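Local structure of putative TetR-family transcriptional regulator (Bordetella parapertussis 12822, 3CCY) at residues Glu21-Met26 with Arg63-Thr68; Asp71-Arg76 with Leu99-Thr104; Gln93-Phe98 with Arg188-Phe193; Met112-Asp117 with Trp169-Tyr174. The protein probably binds cis-regulatory DNA through an N-terminal helix-turn-helix and represses transcription, as many members of the TetR family do. All blocks are in the same frame, centred on the assembly; numbering follows the deposited sequence.

All four contacts belong to an all-helical chain and run from the predicted DNA-binding end toward the subunit interface, which contacts 3 and 4 both touch. Contact 1 joins helix 15-29 to helix 58-81 and closes before contact 2 opens further along helix 58-81, where that helix runs beside helix 87-115; their centres are about 14 Å apart. Helix 87-115 is shared by contacts 2, 3 and 4; the segments of contacts 2 and 3 alternate along the chain, and contact 4 is nested inside the loop that contact 3 closes. Contacts 1 and 3, about 26 Å apart between centres, lie on opposite sides of the chain's centre. Helices 58-81 and 87-115 thus link the probable DNA-binding region with the regulatory domain.

Contact 1: residues Glu21-Met26 with Arg63-Thr68; sequences ERAAAM and RDMLTT
Selenomethionine Met65 reaches from helix 58-81 onto the small side chains of Ala23 and Ala24 on helix 15-29, and its last two atoms do all the touching. The selenium SE lies 3.8 Å from Ala24 CB, while the methyl CE turns aside to sit 3.6 Å from the backbone N of Ala24 and 3.8 Å from Ala23 CB. That turn comes from the bend at chi3 (53°), which follows an extended chi2; the first torsion, 84°, sets CG between the backbone N and the carbonyl carbon. The CA atoms of Ala24 and Met65 are 7.6 Å apart, a close spacing consistent with the small alanine side chains. The side-chain contacts are apolar, and no hydrogen bond joins the two segments. This buried patch is compact, in contrast to the outer faces of the helices. Glu21 points away from helix 58-81 and is exposed, as is Thr68 on the other segment. Thr67 returns OG1 to Arg63 O of its own helix at 2.7 Å, from above the carbonyl plane and on the opposite face from Thr67 N. Met65 also touches Ile20 and Phe27 of helix 15-29 and Val111 of helix 87-115, while Met26 packs on helix 37-43. The contact thus joins helix 15-29, beside the predicted helix-turn-helix, to helix 58-81.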
loop_
_atom_site.group_PDB
_atom_site.type_symbol
_atom_site.label_atom_id
_atom_site.label_comp_id
_atom_site.label_asym_id
_atom_site.label_seq_id
_atom_site.Cartn_x
_atom_site.Cartn_y
_atom_site.Cartn_z
ATOM N N GLU A 21 17.640 0.493 15.132
ATOM C CA GLU A 21 16.769 -0.671 15.324
ATOM C C GLU A 21 15.513 -0.296 16.109
ATOM O O GLU A 21 14.396 -0.651 15.720
ATOM C CB GLU A 21 17.533 -1.780 16.070
ATOM C CG GLU A 21 16.908 -3.193 16.000
ATOM C CD GLU A 21 17.793 -4.281 16.653
ATOM O OE1 GLU A 21 17.640 -5.472 16.275
ATOM O OE2 GLU A 21 18.636 -3.954 17.532
ATOM N N ARG A 22 15.708 0.435 17.205
ATOM C CA ARG A 22 14.617 0.781 18.112
ATOM C C ARG A 22 13.703 1.869 17.519
ATOM O O ARG A 22 12.477 1.806 17.675
ATOM C CB ARG A 22 15.166 1.168 19.498
ATOM C CG ARG A 22 14.499 0.421 20.649
ATOM C CD ARG A 22 15.251 -0.857 21.043
ATOM N NE ARG A 22 16.028 -0.673 22.276
ATOM C CZ ARG A 22 16.772 -1.611 22.867
ATOM N NH1 ARG A 22 16.863 -2.833 22.349
ATOM N NH2 ARG A 22 17.431 -1.322 23.978
ATOM N N ALA A 23 14.305 2.840 16.826
ATOM C CA ALA A 23 13.570 3.879 16.091
ATOM C C ALA A 23 12.715 3.306 14.962
ATOM O O ALA A 23 11.555 3.701 14.790
ATOM C CB ALA A 23 14.529 4.898 15.521
ATOM N N ALA A 24 13.302 2.397 14.188
ATOM C CA ALA A 24 12.580 1.725 13.103
ATOM C C ALA A 24 11.300 1.092 13.637
ATOM O O ALA A 24 10.231 1.272 13.060
ATOM C CB ALA A 24 13.465 0.688 12.440
ATOM N N ALA A 25 11.402 0.381 14.757
ATOM C CA ALA A 25 10.222 -0.243 15.355
ATOM C C ALA A 25 9.120 0.771 15.714
ATOM O O ALA A 25 7.947 0.553 15.417
ATOM C CB ALA A 25 10.607 -1.095 16.559
HETATM N N MSE A 26 9.490 1.894 16.317
HETATM C CA MSE A 26 8.489 2.898 16.673
HETATM C C MSE A 26 7.880 3.634 15.480
HETATM O O MSE A 26 6.659 3.813 15.423
HETATM C CB MSE A 26 9.047 3.872 17.694
HETATM C CG MSE A 26 8.974 3.313 19.102
HETATM SE SE MSE A 26 9.679 4.497 20.442
HETATM C CE MSE A 26 11.574 4.282 20.031
ATOM N N ARG A 63 16.772 9.324 7.830
ATOM C CA ARG A 63 17.468 9.370 6.550
ATOM C C ARG A 63 18.456 8.212 6.457
ATOM O O ARG A 63 18.504 7.523 5.439
ATOM C CB ARG A 63 18.158 10.729 6.333
ATOM C CG ARG A 63 18.894 10.865 4.988
ATOM C CD ARG A 63 19.709 12.155 4.891
ATOM N NE ARG A 63 20.753 12.262 5.916
ATOM C CZ ARG A 63 20.797 13.190 6.880
ATOM N NH1 ARG A 63 21.801 13.190 7.749
ATOM N NH2 ARG A 63 19.852 14.120 6.987
ATOM N N ASP A 64 19.203 7.984 7.535
ATOM C CA ASP A 64 20.166 6.882 7.598
ATOM C C ASP A 64 19.532 5.492 7.439
ATOM O O ASP A 64 19.982 4.699 6.597
ATOM C CB ASP A 64 21.020 6.992 8.873
ATOM C CG ASP A 64 22.026 5.860 9.017
ATOM O OD1 ASP A 64 23.234 6.121 8.846
ATOM O OD2 ASP A 64 21.617 4.712 9.317
HETATM N N MSE A 65 18.474 5.185 8.186
HETATM C CA MSE A 65 17.866 3.844 8.054
HETATM C C MSE A 65 17.223 3.599 6.687
HETATM O O MSE A 65 17.179 2.463 6.209
HETATM C CB MSE A 65 16.847 3.557 9.165
HETATM C CG MSE A 65 15.469 4.088 8.884
HETATM SE SE MSE A 65 14.148 3.719 10.244
HETATM C CE MSE A 65 15.040 4.382 11.812
ATOM N N LEU A 66 16.701 4.654 6.078
ATOM C CA LEU A 66 16.129 4.545 4.758
ATOM C C LEU A 66 17.224 4.353 3.715
ATOM O O LEU A 66 17.082 3.570 2.792
ATOM C CB LEU A 66 15.288 5.780 4.451
ATOM C CG LEU A 66 13.993 5.893 5.272
ATOM C CD1 LEU A 66 13.035 6.894 4.643
ATOM C CD2 LEU A 66 13.310 4.528 5.413
ATOM N N THR A 67 18.322 5.068 3.892
ATOM C CA THR A 67 19.424 5.017 2.935
ATOM C C THR A 67 20.090 3.640 2.932
ATOM O O THR A 67 20.309 3.043 1.869
ATOM C CB THR A 67 20.455 6.130 3.217
ATOM O OG1 THR A 67 19.826 7.405 3.041
ATOM C CG2 THR A 67 21.634 6.043 2.277
ATOM N N THR A 68 20.401 3.127 4.113
ATOM C CA THR A 68 21.082 1.855 4.179
ATOM C C THR A 68 20.142 0.754 3.694
ATOM O O THR A 68 20.576 -0.189 3.050
ATOM C CB THR A 68 21.675 1.545 5.577
ATOM O OG1 THR A 68 20.635 1.139 6.474
ATOM C CG2 THR A 68 22.429 2.761 6.137
#

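Contact 2: residues Asp71-Arg76 with Leu99-Thr104; sequences DSLLER and LEIYAT
Segments 71-76 of helix 58-81 and 99-104 of helix 87-115 run roughly antiparallel, their directions 142° apart and their axes 11.9 Å apart at closest approach, with the CA atoms of Leu73 and Ile101 the closest pair, 8.0 Å apart. Ile101 extends its CD1 methyl to Leu73 CD1; the modelled separation of 3.2 Å is tighter than ordinary van der Waals contact, so its exact value is doubtful. Toward the more exposed side, Arg76 forms a salt bridge with Glu100: NH2 meets OE2 at the edge of the guanidinium, near its plane. The two flat groups are turned 48° against each other. The modelled distance is very short and Arg76 has a second conformer, so the exact length is doubtful. A bend at chi3 (68°) brings the guanidinium alongside Ile101, whose CG1 is 3.7 Å from Arg76 NH1, obliquely placed to the group. The apolar centre is therefore flanked by a charged pair. Phe98 of helix 87-115 and Leu134 of helix 122-145 pack on Leu73, placing the contact within the helical bundle of the regulatory domain.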
loop_
_atom_site.group_PDB
_atom_site.type_symbol
_atom_site.label_atom_id
_atom_site.label_comp_id
_atom_site.label_asym_id
_atom_site.label_seq_id
_atom_site.Cartn_x
_atom_site.Cartn_y
_atom_site.Cartn_z
ATOM N N ASP A 71 19.829 1.042 -0.194
ATOM C CA ASP A 71 21.142 0.680 -0.727
ATOM C C ASP A 71 21.329 -0.840 -0.692
ATOM O O ASP A 71 21.788 -1.431 -1.654
ATOM C CB ASP A 71 22.292 1.397 0.016
ATOM C CG ASP A 71 22.463 2.844 -0.424
ATOM O OD1 ASP A 71 21.828 3.264 -1.411
ATOM O OD2 ASP A 71 23.232 3.581 0.225
ATOM N N SER A 72 20.925 -1.468 0.401
ATOM C CA SER A 72 21.021 -2.931 0.532
ATOM C C SER A 72 20.156 -3.666 -0.498
ATOM O O SER A 72 20.605 -4.630 -1.141
ATOM C CB SER A 72 20.619 -3.350 1.936
ATOM O OG SER A 72 21.321 -4.506 2.332
ATOM N N LEU A 73 18.916 -3.206 -0.652
ATOM C CA LEU A 73 17.992 -3.805 -1.575
ATOM C C LEU A 73 18.551 -3.721 -3.016
ATOM O O LEU A 73 18.501 -4.697 -3.775
ATOM C CB LEU A 73 16.650 -3.085 -1.452
ATOM C CG LEU A 73 15.349 -3.733 -1.882
ATOM C CD1 LEU A 73 15.314 -5.253 -1.706
ATOM C CD2 LEU A 73 14.185 -3.053 -1.118
ATOM N N LEU A 74 19.078 -2.548 -3.379
ATOM C CA LEU A 74 19.677 -2.340 -4.694
ATOM C C LEU A 74 20.864 -3.262 -4.957
ATOM O O LEU A 74 20.956 -3.838 -6.026
ATOM C CB LEU A 74 20.088 -0.863 -4.899
ATOM C CG LEU A 74 18.919 0.111 -5.185
ATOM C CD1 LEU A 74 19.414 1.556 -5.114
ATOM C CD2 LEU A 74 18.241 -0.130 -6.555
ATOM N N GLU A 75 21.756 -3.417 -3.984
ATOM C CA GLU A 75 22.924 -4.263 -4.185
ATOM C C GLU A 75 22.485 -5.707 -4.337
ATOM O O GLU A 75 22.944 -6.383 -5.247
ATOM C CB GLU A 75 23.947 -4.146 -3.059
ATOM C CG GLU A 75 25.440 -4.231 -3.499
ATOM C CD GLU A 75 25.726 -4.576 -5.012
ATOM O OE1 GLU A 75 25.778 -5.793 -5.363
ATOM O OE2 GLU A 75 25.959 -3.620 -5.829
ATOM N N ARG A 76 21.557 -6.160 -3.497
ATOM C CA ARG A 76 21.144 -7.550 -3.565
ATOM C C ARG A 76 20.409 -7.884 -4.850
ATOM O O ARG A 76 20.600 -8.972 -5.389
ATOM C CB ARG A 76 20.455 -7.977 -2.277
ATOM C CG ARG A 76 21.485 -7.906 -1.124
ATOM C CD ARG A 76 20.921 -8.174 0.229
ATOM N NE ARG A 76 20.498 -9.562 0.354
ATOM C CZ ARG A 76 19.658 -9.998 1.282
ATOM N NH1 ARG A 76 19.182 -9.153 2.183
ATOM N NH2 ARG A 76 19.285 -11.269 1.284
ATOM N N LEU A 99 10.538 -10.348 -0.656
ATOM C CA LEU A 99 9.785 -10.934 0.441
ATOM C C LEU A 99 10.671 -11.472 1.542
ATOM O O LEU A 99 10.277 -11.492 2.703
ATOM C CB LEU A 99 8.773 -11.982 -0.066
ATOM C CG LEU A 99 7.638 -11.364 -0.895
ATOM C CD1 LEU A 99 6.682 -12.443 -1.320
ATOM C CD2 LEU A 99 6.864 -10.262 -0.130
ATOM N N GLU A 100 11.888 -11.885 1.191
ATOM C CA GLU A 100 12.865 -12.268 2.185
ATOM C C GLU A 100 13.228 -11.059 3.088
ATOM O O GLU A 100 13.299 -11.176 4.328
ATOM C CB GLU A 100 14.102 -12.863 1.496
ATOM C CG GLU A 100 15.257 -13.194 2.427
ATOM C CD GLU A 100 16.620 -12.986 1.778
ATOM O OE1 GLU A 100 16.859 -13.436 0.620
ATOM O OE2 GLU A 100 17.477 -12.378 2.440
ATOM N N ILE A 101 13.468 -9.918 2.447
ATOM C CA ILE A 101 13.786 -8.673 3.133
ATOM C C ILE A 101 12.643 -8.205 4.073
ATOM O O ILE A 101 12.896 -7.724 5.188
ATOM C CB ILE A 101 14.327 -7.642 2.123
ATOM C CG1 ILE A 101 15.681 -8.167 1.594
ATOM C CG2 ILE A 101 14.462 -6.253 2.751
ATOM C CD1 ILE A 101 16.338 -7.317 0.522
ATOM N N TYR A 102 11.393 -8.449 3.675
ATOM C CA TYR A 102 10.233 -8.347 4.599
ATOM C C TYR A 102 10.269 -9.306 5.824
ATOM O O TYR A 102 10.099 -8.893 6.988
ATOM C CB TYR A 102 8.957 -8.564 3.798
ATOM C CG TYR A 102 7.700 -8.446 4.623
ATOM C CD1 TYR A 102 7.154 -7.182 4.929
ATOM C CD2 TYR A 102 7.044 -9.593 5.083
ATOM C CE1 TYR A 102 5.998 -7.061 5.684
ATOM C CE2 TYR A 102 5.881 -9.481 5.831
ATOM C CZ TYR A 102 5.365 -8.215 6.133
ATOM O OH TYR A 102 4.236 -8.120 6.879
ATOM N N ALA A 103 10.495 -10.588 5.565
ATOM C CA ALA A 103 10.670 -11.578 6.608
ATOM C C ALA A 103 11.788 -11.210 7.607
ATOM O O ALA A 103 11.689 -11.497 8.810
ATOM C CB ALA A 103 10.962 -12.956 5.973
ATOM N N THR A 104 12.857 -10.585 7.116
ATOM C CA THR A 104 13.981 -10.280 7.995
ATOM C C THR A 104 13.912 -8.851 8.533
ATOM O O THR A 104 14.132 -8.644 9.707
ATOM C CB THR A 104 15.348 -10.603 7.340
ATOM O OG1 THR A 104 15.483 -9.868 6.137
ATOM C CG2 THR A 104 15.423 -12.061 6.982
#

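Contact 3: residues Gln93-Phe98 with Arg188-Phe193; sequences QIVKLF and RTVQLF
Val95 and Val190 meet through single methyl branches, CG2 to CG2 at 3.7 Å, and the two side chains lie alongside one another, pointing opposite ways. Val190 CG2 also lies 3.9 Å from Val95 CB, so this one methyl rests against both the branch point and a branch of its partner. The other branch of Val95, CG1, stands anti to the backbone N (chi1 179°) and faces Thr189 CG2 more loosely at 4.3 Å. Thr189 thus presents its methyl here, while its OG1 is hydrogen-bonded one turn back to Leu185 O. The contact is buried and apolar, and the CA atoms of Val95 and Val190 are 7.6 Å apart, consistent with small branched side chains. Further out, Lys96 forms a salt bridge with Glu187, a second tie between the same two helices. Phe163 of helix 153-168 packs on Val95 and meets Phe193 edge-to-face. Helix 182-195 thus packs against both helix 87-115 and the second subunit, where Arg188 forms a salt bridge with Asp159 of that subunit.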
loop_
_atom_site.group_PDB
_atom_site.type_symbol
_atom_site.label_atom_id
_atom_site.label_comp_id
_atom_site.label_asym_id
_atom_site.label_seq_id
_atom_site.Cartn_x
_atom_site.Cartn_y
_atom_site.Cartn_z
ATOM N N GLN A 93 13.432 -14.876 -8.643
ATOM C CA GLN A 93 14.442 -14.602 -7.619
ATOM C C GLN A 93 14.358 -13.174 -7.048
ATOM O O GLN A 93 14.554 -12.949 -5.847
ATOM C CB GLN A 93 15.856 -14.952 -8.115
ATOM C CG GLN A 93 16.145 -16.454 -8.150
ATOM C CD GLN A 93 17.504 -16.801 -8.769
ATOM O OE1 GLN A 93 18.012 -17.923 -8.588
ATOM N NE2 GLN A 93 18.105 -15.854 -9.483
ATOM N N ILE A 94 14.064 -12.198 -7.901
ATOM C CA ILE A 94 13.839 -10.848 -7.428
ATOM C C ILE A 94 12.639 -10.782 -6.481
ATOM O O ILE A 94 12.705 -10.153 -5.433
ATOM C CB ILE A 94 13.594 -9.843 -8.617
ATOM C CG1 ILE A 94 14.880 -9.619 -9.395
ATOM C CG2 ILE A 94 12.916 -8.525 -8.098
ATOM C CD1 ILE A 94 14.628 -8.917 -10.760
ATOM N N VAL A 95 11.532 -11.427 -6.830
ATOM C CA VAL A 95 10.367 -11.347 -5.943
ATOM C C VAL A 95 10.669 -12.047 -4.574
ATOM O O VAL A 95 10.276 -11.568 -3.528
ATOM C CB VAL A 95 9.109 -11.974 -6.604
ATOM C CG1 VAL A 95 7.867 -11.898 -5.643
ATOM C CG2 VAL A 95 8.829 -11.267 -7.948
ATOM N N LYS A 96 11.354 -13.181 -4.627
ATOM C CA LYS A 96 11.725 -13.943 -3.417
ATOM C C LYS A 96 12.638 -13.073 -2.559
ATOM O O LYS A 96 12.514 -13.066 -1.341
ATOM C CB LYS A 96 12.481 -15.198 -3.802
ATOM C CG LYS A 96 11.620 -16.344 -4.267
ATOM C CD LYS A 96 12.457 -17.639 -4.469
ATOM C CE LYS A 96 11.433 -18.736 -4.868
ATOM N NZ LYS A 96 12.030 -20.040 -4.959
ATOM N N LEU A 97 13.534 -12.321 -3.199
ATOM C CA LEU A 97 14.409 -11.387 -2.450
ATOM C C LEU A 97 13.603 -10.325 -1.685
ATOM O O LEU A 97 13.860 -10.079 -0.492
ATOM C CB LEU A 97 15.424 -10.709 -3.380
ATOM C CG LEU A 97 16.193 -9.505 -2.857
ATOM C CD1 LEU A 97 17.180 -10.011 -1.804
ATOM C CD2 LEU A 97 16.928 -8.774 -4.003
ATOM N N PHE A 98 12.647 -9.696 -2.371
ATOM C CA PHE A 98 11.869 -8.627 -1.723
ATOM C C PHE A 98 11.110 -9.158 -0.521
ATOM O O PHE A 98 11.075 -8.518 0.546
ATOM C CB PHE A 98 10.961 -7.859 -2.723
ATOM C CG PHE A 98 11.730 -7.092 -3.790
ATOM C CD1 PHE A 98 13.109 -7.000 -3.748
ATOM C CD2 PHE A 98 11.078 -6.439 -4.811
ATOM C CE1 PHE A 98 13.809 -6.292 -4.721
ATOM C CE2 PHE A 98 11.787 -5.718 -5.792
ATOM C CZ PHE A 98 13.134 -5.643 -5.739
ATOM N N ARG A 188 3.750 -18.039 -5.449
ATOM C CA ARG A 188 2.339 -17.753 -5.697
ATOM C C ARG A 188 2.133 -16.419 -6.431
ATOM O O ARG A 188 1.390 -16.364 -7.404
ATOM C CB ARG A 188 1.584 -17.646 -4.376
ATOM C CG ARG A 188 0.016 -17.563 -4.557
ATOM C CD ARG A 188 -0.478 -18.896 -5.007
ATOM N NE ARG A 188 -1.934 -19.048 -4.936
ATOM C CZ ARG A 188 -2.543 -20.214 -5.122
ATOM N NH1 ARG A 188 -1.812 -21.295 -5.360
ATOM N NH2 ARG A 188 -3.854 -20.303 -5.082
ATOM N N THR A 189 2.710 -15.344 -5.895
ATOM C CA THR A 189 2.684 -14.001 -6.523
ATOM C C THR A 189 3.130 -14.029 -8.009
ATOM O O THR A 189 2.463 -13.493 -8.904
ATOM C CB THR A 189 3.575 -13.041 -5.728
ATOM O OG1 THR A 189 3.073 -12.982 -4.385
ATOM C CG2 THR A 189 3.594 -11.629 -6.355
ATOM N N VAL A 190 4.235 -14.687 -8.266
ATOM C CA VAL A 190 4.710 -14.847 -9.638
ATOM C C VAL A 190 3.822 -15.711 -10.530
ATOM O O VAL A 190 3.556 -15.327 -11.679
ATOM C CB VAL A 190 6.159 -15.389 -9.638
ATOM C CG1 VAL A 190 6.642 -15.709 -11.060
ATOM C CG2 VAL A 190 7.085 -14.354 -9.003
ATOM N N GLN A 191 3.385 -16.879 -10.037
ATOM C CA GLN A 191 2.452 -17.720 -10.819
ATOM C C GLN A 191 1.184 -16.890 -11.199
ATOM O O GLN A 191 0.729 -16.914 -12.342
ATOM C CB GLN A 191 2.043 -19.010 -10.014
ATOM C CG GLN A 191 3.221 -20.035 -9.795
ATOM C CD GLN A 191 2.988 -21.021 -8.586
ATOM O OE1 GLN A 191 1.871 -21.091 -7.996
ATOM N NE2 GLN A 191 4.064 -21.761 -8.204
ATOM N N LEU A 192 0.602 -16.198 -10.215
ATOM C CA LEU A 192 -0.604 -15.403 -10.438
ATOM C C LEU A 192 -0.338 -14.290 -11.458
ATOM O O LEU A 192 -1.092 -14.151 -12.455
ATOM C CB LEU A 192 -1.101 -14.789 -9.117
ATOM C CG LEU A 192 -1.748 -15.689 -8.051
ATOM C CD1 LEU A 192 -1.694 -14.984 -6.674
ATOM C CD2 LEU A 192 -3.208 -15.985 -8.407
ATOM N N PHE A 193 0.697 -13.489 -11.198
ATOM C CA PHE A 193 1.011 -12.317 -12.051
ATOM C C PHE A 193 1.356 -12.744 -13.488
ATOM O O PHE A 193 0.833 -12.182 -14.421
ATOM C CB PHE A 193 2.151 -11.437 -11.485
ATOM C CG PHE A 193 2.347 -10.147 -12.282
ATOM C CD1 PHE A 193 1.431 -9.110 -12.172
ATOM C CD2 PHE A 193 3.397 -10.014 -13.175
ATOM C CE1 PHE A 193 1.568 -7.929 -12.930
ATOM C CE2 PHE A 193 3.534 -8.840 -13.930
ATOM C CZ PHE A 193 2.612 -7.815 -13.796
#

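Contact 4: residues Met112-Asp117 with Trp169-Tyr174; sequences MLTCLD and WTYTWY
In the C-terminal regulatory domain of this TetR-family fold, the C-terminal part of helix 87-115 meets the connection that follows helix 153-168, and the ring of Tyr171 reaches from the connection to the helix. Leu113 approaches with CD1, which lies 4.1 Å from Tyr171 CD2, obliquely placed to the ring. Thr114 comes nearer the phenol end, its OG1 3.7 Å from Tyr171 OH, and this pair is a loose contact without a hydrogen bond. The Tyr171 ring is swung into this place by a first torsion of 82°, and one of its faces is covered over the centre by Thr172 CG2, 3.6 Å above the plane. This part of the connection is tied to helix 87-115: Tyr171 O accepts a hydrogen bond from Arg106, and Tyr174 O is hydrogen-bonded to Tyr102 OH. The contact lies at the surface, and its neighbours Trp169 and Trp173 pack on Gly165 and Met161 of the second subunit. Within the turn, Trp169 O accepts from both Thr172 N and Thr172 OG1, the hydroxyl lying 2.8 Å away and nearly in line with the C=O bond, at a C=O...O angle of 162°.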
loop_
_atom_site.group_PDB
_atom_site.type_symbol
_atom_site.label_atom_id
_atom_site.label_comp_id
_atom_site.label_asym_id
_atom_site.label_seq_id
_atom_site.Cartn_x
_atom_site.Cartn_y
_atom_site.Cartn_z
HETATM N N MSE A 112 10.375 2.386 4.884
HETATM C CA MSE A 112 10.625 2.773 3.498
HETATM C C MSE A 112 9.290 3.061 2.798
HETATM O O MSE A 112 9.062 4.187 2.332
HETATM C CB MSE A 112 11.421 1.695 2.745
HETATM C CG MSE A 112 11.987 2.129 1.371
HETATM SE SE MSE A 112 13.264 3.639 1.411
HETATM C CE MSE A 112 12.008 5.119 1.163
ATOM N N LEU A 113 8.401 2.062 2.783
ATOM C CA LEU A 113 7.076 2.134 2.143
ATOM C C LEU A 113 6.136 3.185 2.715
ATOM O O LEU A 113 5.077 3.415 2.148
ATOM C CB LEU A 113 6.388 0.756 2.179
ATOM C CG LEU A 113 7.166 -0.391 1.509
ATOM C CD1 LEU A 113 6.456 -1.732 1.603
ATOM C CD2 LEU A 113 7.518 -0.068 0.029
ATOM N N THR A 114 6.515 3.842 3.808
ATOM C CA THR A 114 5.547 4.624 4.597
ATOM C C THR A 114 5.994 6.022 5.041
ATOM O O THR A 114 5.152 6.899 5.253
ATOM C CB THR A 114 5.075 3.790 5.842
ATOM O OG1 THR A 114 3.955 2.969 5.477
ATOM C CG2 THR A 114 4.700 4.672 7.047
ATOM N N CYS A 115 7.304 6.229 5.195
ATOM C CA CYS A 115 7.816 7.404 5.932
ATOM C C CYS A 115 8.658 8.398 5.130
ATOM O O CYS A 115 9.129 9.396 5.677
ATOM C CB CYS A 115 8.613 6.951 7.153
ATOM S SG CYS A 115 7.627 6.516 8.584
ATOM N N LEU A 116 8.853 8.118 3.845
ATOM C CA LEU A 116 9.674 8.961 2.984
ATOM C C LEU A 116 9.332 10.468 3.024
ATOM O O LEU A 116 10.229 11.306 2.905
ATOM C CB LEU A 116 9.648 8.422 1.548
ATOM C CG LEU A 116 10.655 8.995 0.552
ATOM C CD1 LEU A 116 12.077 8.906 1.083
ATOM C CD2 LEU A 116 10.545 8.274 -0.765
ATOM N N ASP A 117 8.055 10.811 3.212
ATOM C CA ASP A 117 7.630 12.221 3.184
ATOM C C ASP A 117 8.094 13.031 4.392
ATOM O O ASP A 117 8.217 14.260 4.313
ATOM C CB ASP A 117 6.110 12.364 2.977
ATOM C CG ASP A 117 5.293 11.570 3.986
ATOM O OD1 ASP A 117 5.517 10.338 4.106
ATOM O OD2 ASP A 117 4.404 12.173 4.635
ATOM N N TRP A 169 1.949 -4.108 -0.697
ATOM C CA TRP A 169 0.783 -4.111 0.207
ATOM C C TRP A 169 0.841 -5.176 1.296
ATOM O O TRP A 169 0.060 -5.123 2.246
ATOM C CB TRP A 169 -0.536 -4.291 -0.592
ATOM C CG TRP A 169 -1.801 -3.955 0.140
ATOM C CD1 TRP A 169 -2.848 -4.804 0.441
ATOM C CD2 TRP A 169 -2.134 -2.700 0.684
ATOM N NE1 TRP A 169 -3.817 -4.120 1.122
ATOM C CE2 TRP A 169 -3.401 -2.823 1.281
ATOM C CE3 TRP A 169 -1.482 -1.462 0.714
ATOM C CZ2 TRP A 169 -4.038 -1.755 1.909
ATOM C CZ3 TRP A 169 -2.133 -0.394 1.328
ATOM C CH2 TRP A 169 -3.379 -0.554 1.925
ATOM N N THR A 170 1.767 -6.119 1.164
ATOM C CA THR A 170 1.892 -7.252 2.099
ATOM C C THR A 170 2.065 -6.844 3.558
ATOM O O THR A 170 1.591 -7.516 4.457
ATOM C CB THR A 170 3.018 -8.247 1.689
ATOM O OG1 THR A 170 4.249 -7.551 1.466
ATOM C CG2 THR A 170 2.592 -9.001 0.366
ATOM N N TYR A 171 2.725 -5.730 3.787
ATOM C CA TYR A 171 2.930 -5.276 5.163
ATOM C C TYR A 171 1.602 -5.101 5.900
ATOM O O TYR A 171 1.553 -5.203 7.130
ATOM C CB TYR A 171 3.801 -4.013 5.212
ATOM C CG TYR A 171 3.088 -2.707 4.954
ATOM C CD1 TYR A 171 2.591 -1.937 6.012
ATOM C CD2 TYR A 171 2.944 -2.214 3.670
ATOM C CE1 TYR A 171 1.934 -0.744 5.777
ATOM C CE2 TYR A 171 2.269 -1.009 3.432
ATOM C CZ TYR A 171 1.795 -0.296 4.474
ATOM O OH TYR A 171 1.146 0.879 4.205
ATOM N N THR A 172 0.523 -4.852 5.165
ATOM C CA THR A 172 -0.765 -4.597 5.833
ATOM C C THR A 172 -1.472 -5.878 6.293
ATOM O O THR A 172 -2.420 -5.801 7.080
ATOM C CB THR A 172 -1.775 -3.808 4.942
ATOM O OG1 THR A 172 -2.170 -4.612 3.798
ATOM C CG2 THR A 172 -1.150 -2.502 4.456
ATOM N N TRP A 173 -1.073 -7.033 5.771
ATOM C CA TRP A 173 -1.879 -8.258 5.997
ATOM C C TRP A 173 -1.048 -9.521 6.241
ATOM O O TRP A 173 -1.498 -10.461 6.929
ATOM C CB TRP A 173 -2.821 -8.501 4.804
ATOM C CG TRP A 173 -2.140 -8.815 3.446
ATOM C CD1 TRP A 173 -1.813 -7.917 2.436
ATOM C CD2 TRP A 173 -1.773 -10.110 2.957
ATOM N NE1 TRP A 173 -1.240 -8.591 1.367
ATOM C CE2 TRP A 173 -1.224 -9.936 1.655
ATOM C CE3 TRP A 173 -1.855 -11.419 3.497
ATOM C CZ2 TRP A 173 -0.747 -11.001 0.906
ATOM C CZ3 TRP A 173 -1.377 -12.479 2.739
ATOM C CH2 TRP A 173 -0.841 -12.254 1.449
ATOM N N TYR A 174 0.140 -9.558 5.651
ATOM C CA TYR A 174 0.933 -10.806 5.605
ATOM C C TYR A 174 1.852 -10.982 6.797
ATOM O O TYR A 174 2.581 -10.062 7.174
ATOM C CB TYR A 174 1.737 -10.883 4.309
ATOM C CG TYR A 174 2.688 -12.047 4.265
ATOM C CD1 TYR A 174 2.209 -13.347 4.174
ATOM C CD2 TYR A 174 4.084 -11.837 4.337
ATOM C CE1 TYR A 174 3.078 -14.453 4.140
ATOM C CE2 TYR A 174 4.970 -12.915 4.339
ATOM C CZ TYR A 174 4.454 -14.221 4.227
ATOM O OH TYR A 174 5.312 -15.284 4.220
#